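Local coordinates for protein beta-lactamase (Burkholderia cenocepacia, PDB 5E2G) that probably hydrolyses beta-lactams to substituted beta-amino acids, acting as a class C beta-lactamase, at residues M164-D167 and F168-M172; A191-M194 and A195-A198. All coordinates share one frame; numbering follows the deposited sequence.

Interaction 1. Residues M164-D167 and F168-M172; sequences MHQD and FATLM
Asp167 and Thr170 meet through a single carboxylate oxygen. OD2 of Asp167 accepts from Thr170 N at 3.0 Å and from the Thr170 hydroxyl, OG1, at 2.7 Å; both donors come to its anti side, the amide 30° out of the carboxylate plane. The other oxygen, OD1, accepts a hydrogen bond from a water, which in turn accepts from Ala169 N, so two amides of the first turn are served, one directly and one through water. With CG opposite its own backbone N (chi1 175°), the Asp167 carboxylate is carried forward over the helix start, while chi1 of -60° sets Thr170 OG1 beside its own N, and one oxygen can bind both. The Asp167 carbonyl O opens the helical i to i+4 bonding by accepting from Leu171 N at 3.1 Å. OE1 of Gln166 turns back to receive the Asp167 amide N at 2.8 Å, tying the residue before the cap to the cap itself. The aliphatic part of Gln166 lies obliquely across Leu171, CB coming within 3.5 Å of Leu171 CG, and its amide group passes the Thr170 methyl CG2. On the inner side Met164, a selenomethionine, touches Leu171 CD1 with its CB and reaches toward Leu71 and Ala75 of helix 64-77; the Phe168 side chain, with Met172 CG above one ring face, offset toward the rim, touches Thr68 of that helix. His165 ends helix 150-164 in a Schellman motif, and two residues later Asp167 is the N-cap of helix 168-180: a tight helix-loop-helix corner in the helical part of the beta-lactamase fold.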
# COMPACT_ATOMS: atom_id res chain seq x y z
N MSE A 164 15.46 12.34 6.56
CA MSE A 164 15.88 11.50 7.67
C MSE A 164 17.36 11.13 7.64
O MSE A 164 17.83 10.37 8.48
CB MSE A 164 15.04 10.23 7.71
CG MSE A 164 13.57 10.51 7.95
SE MSE A 164 12.53 8.90 8.18
CE MSE A 164 12.86 8.61 10.09
N HIS A 165 18.10 11.68 6.67
CA HIS A 165 19.55 11.51 6.59
C HIS A 165 19.92 10.03 6.48
O HIS A 165 20.81 9.54 7.18
CB HIS A 165 20.24 12.14 7.80
CG HIS A 165 19.67 13.46 8.19
ND1 HIS A 165 19.88 14.60 7.45
CD2 HIS A 165 18.87 13.81 9.22
CE1 HIS A 165 19.24 15.61 8.03
NE2 HIS A 165 18.62 15.15 9.10
N GLN A 166 19.24 9.32 5.58
CA GLN A 166 19.54 7.91 5.41
C GLN A 166 19.17 7.45 4.01
O GLN A 166 18.39 8.10 3.30
CB GLN A 166 18.84 7.07 6.48
CG GLN A 166 19.21 5.59 6.50
CD GLN A 166 20.71 5.34 6.62
OE1 GLN A 166 21.42 5.18 5.63
NE2 GLN A 166 21.19 5.28 7.85
N ASP A 167 19.81 6.35 3.61
CA ASP A 167 19.40 5.53 2.47
C ASP A 167 17.96 5.06 2.63
O ASP A 167 17.54 4.70 3.73
CB ASP A 167 20.38 4.35 2.39
CG ASP A 167 20.02 3.33 1.31
OD1 ASP A 167 20.23 3.62 0.11
OD2 ASP A 167 19.60 2.22 1.69
N PHE A 168 17.19 5.08 1.54
CA PHE A 168 15.78 4.72 1.65
C PHE A 168 15.60 3.26 2.09
O PHE A 168 14.91 2.99 3.08
CB PHE A 168 15.04 4.95 0.33
CG PHE A 168 13.62 4.48 0.38
CD1 PHE A 168 12.64 5.26 0.98
CD2 PHE A 168 13.27 3.23 -0.11
CE1 PHE A 168 11.32 4.81 1.07
CE2 PHE A 168 11.96 2.77 -0.02
CZ PHE A 168 10.99 3.57 0.58
N ALA A 169 16.18 2.31 1.34
CA ALA A 169 15.98 0.90 1.65
C ALA A 169 16.45 0.55 3.06
O ALA A 169 15.85 -0.31 3.73
CB ALA A 169 16.70 0.02 0.62
N THR A 170 17.51 1.22 3.54
CA THR A 170 17.98 1.03 4.91
C THR A 170 16.94 1.49 5.93
O THR A 170 16.74 0.83 6.95
CB THR A 170 19.29 1.80 5.10
OG1 THR A 170 20.27 1.30 4.17
CG2 THR A 170 19.82 1.66 6.52
N LEU A 171 16.29 2.61 5.67
CA LEU A 171 15.25 3.09 6.58
C LEU A 171 14.09 2.11 6.68
O LEU A 171 13.47 1.98 7.73
CB LEU A 171 14.73 4.45 6.11
CG LEU A 171 15.60 5.68 6.35
CD1 LEU A 171 15.11 6.85 5.53
CD2 LEU A 171 15.60 6.02 7.83
N MSE A 172 13.79 1.41 5.60
CA MSE A 172 12.68 0.47 5.61
C MSE A 172 13.06 -0.82 6.35
O MSE A 172 12.30 -1.31 7.19
CB MSE A 172 12.25 0.17 4.18
CG MSE A 172 11.77 1.39 3.43
SE MSE A 172 10.05 2.10 4.04
CE MSE A 172 8.88 1.01 2.93
O HOH W 1 17.77 2.81 -0.98

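Interaction 2. Residues A191-M194 and A195-A198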
# COMPACT_ATOMS: atom_id res chain seq x y z
N ALA A 191 19.75 -13.16 -0.32
CA ALA A 191 20.07 -14.41 -0.99
C ALA A 191 19.46 -15.60 -0.27
O ALA A 191 18.83 -16.46 -0.89
CB ALA A 191 21.58 -14.58 -1.12
N ALA A 192 19.62 -15.66 1.06
CA ALA A 192 19.03 -16.75 1.82
C ALA A 192 17.51 -16.81 1.70
O ALA A 192 16.92 -17.82 2.09
CB ALA A 192 19.44 -16.64 3.29
N ARG A 193 16.87 -15.76 1.17
CA ARG A 193 15.42 -15.69 1.07
C ARG A 193 14.90 -15.82 -0.35
O ARG A 193 13.68 -15.83 -0.54
CB ARG A 193 14.92 -14.36 1.65
CG ARG A 193 15.26 -14.15 3.09
CD ARG A 193 14.47 -15.06 3.98
NE ARG A 193 14.87 -14.88 5.37
CZ ARG A 193 15.91 -15.50 5.92
NH1 ARG A 193 16.63 -16.34 5.19
NH2 ARG A 193 16.22 -15.28 7.19
N MSE A 194 15.76 -15.90 -1.36
CA MSE A 194 15.26 -15.99 -2.73
C MSE A 194 14.40 -17.24 -2.90
O MSE A 194 13.52 -17.29 -3.75
CB MSE A 194 16.40 -15.99 -3.75
CG MSE A 194 16.95 -14.62 -4.11
SE MSE A 194 15.61 -13.31 -4.70
CE MSE A 194 14.55 -14.38 -5.95
N ALA A 195 14.66 -18.25 -2.07
CA ALA A 195 13.90 -19.49 -2.13
C ALA A 195 12.46 -19.32 -1.67
O ALA A 195 11.61 -20.14 -2.03
CB ALA A 195 14.57 -20.57 -1.28
N ASP A 196 12.17 -18.29 -0.88
CA ASP A 196 10.82 -18.01 -0.40
C ASP A 196 9.99 -17.20 -1.38
O ASP A 196 8.78 -17.07 -1.18
CB ASP A 196 10.88 -17.26 0.94
CG ASP A 196 11.62 -18.03 2.02
OD1 ASP A 196 11.76 -19.26 1.90
OD2 ASP A 196 12.04 -17.39 3.00
N TYR A 197 10.60 -16.65 -2.43
CA TYR A 197 9.99 -15.65 -3.30
C TYR A 197 9.10 -16.34 -4.32
O TYR A 197 9.60 -17.03 -5.21
CB TYR A 197 11.10 -14.83 -3.96
CG TYR A 197 10.72 -13.53 -4.63
CD1 TYR A 197 9.41 -13.26 -5.03
CD2 TYR A 197 11.69 -12.56 -4.89
CE1 TYR A 197 9.09 -12.07 -5.66
CE2 TYR A 197 11.37 -11.38 -5.52
CZ TYR A 197 10.07 -11.13 -5.90
OH TYR A 197 9.76 -9.95 -6.53
N ALA A 198 7.79 -16.16 -4.20
CA ALA A 198 6.86 -16.79 -5.12
C ALA A 198 7.07 -16.27 -6.54
O ALA A 198 7.66 -15.22 -6.76
CB ALA A 198 5.42 -16.54 -4.67
O HOH W 2 17.35 -18.67 -0.87
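Residues 191-197 wind through successive tight turns, with Asp196 N donating to Arg193 O at 2.9 Å and Tyr197 N to Met194 O at 3.3 Å, both donors standing well above the carbonyl planes. Met194 N closes the first turn on Ala191 O, and a water links that same oxygen to Ala195 N. Met194, a selenomethionine, lies alongside Tyr197 and points the same way: bends at chi2 (-53°) and chi3 (-46°) curl its end back, so that methyl CE comes to 3.6 Å from Tyr197 CD2. Met194 SE sits at the edge of the Tyr197 ring, 5.3 Å from its centroid, a Met-aromatic contact. Tyr197 swings its ring inward with CG opposite the backbone N (chi1 -166°), and its hydroxyl is hydrogen-bonded to Glu59 and Arg223, while Arg209 makes a cation-pi contact with the ring. Arg193 and Asp196 also run side by side. Here the aliphatic CD of Arg193 meets Asp196 OD2 at 3.5 Å, and NE stays 4.5 Å from that oxygen, which lies well out of the guanidinium plane; the opposite charges probably attract without a salt bridge. NE has a weak bond to Tyr186 OH instead. The arrangement is a run of overlapping i to i+3 turns on the protein surface, pinned to the body of the fold by the buried Tyr197 just before strand 200-201.

Interaction 1 comes first along the chain and interaction 2 follows it, with the rest of helix 168-180 and a connecting loop in between. Their centres lie 23 Å apart and their nearest atoms about 14 Å, so they do not touch. Residues 164-172 turn the chain from helix 150-164 into helix 168-180, which packs against helix 64-77; residues 191-198 lead on to strand 200-201 of a small two-stranded sheet. The loop residue Ile187 touches Ala169 and Met172, linking the start of the helix to the loop that runs on to interaction 2. Together they mark two changes of direction at the periphery.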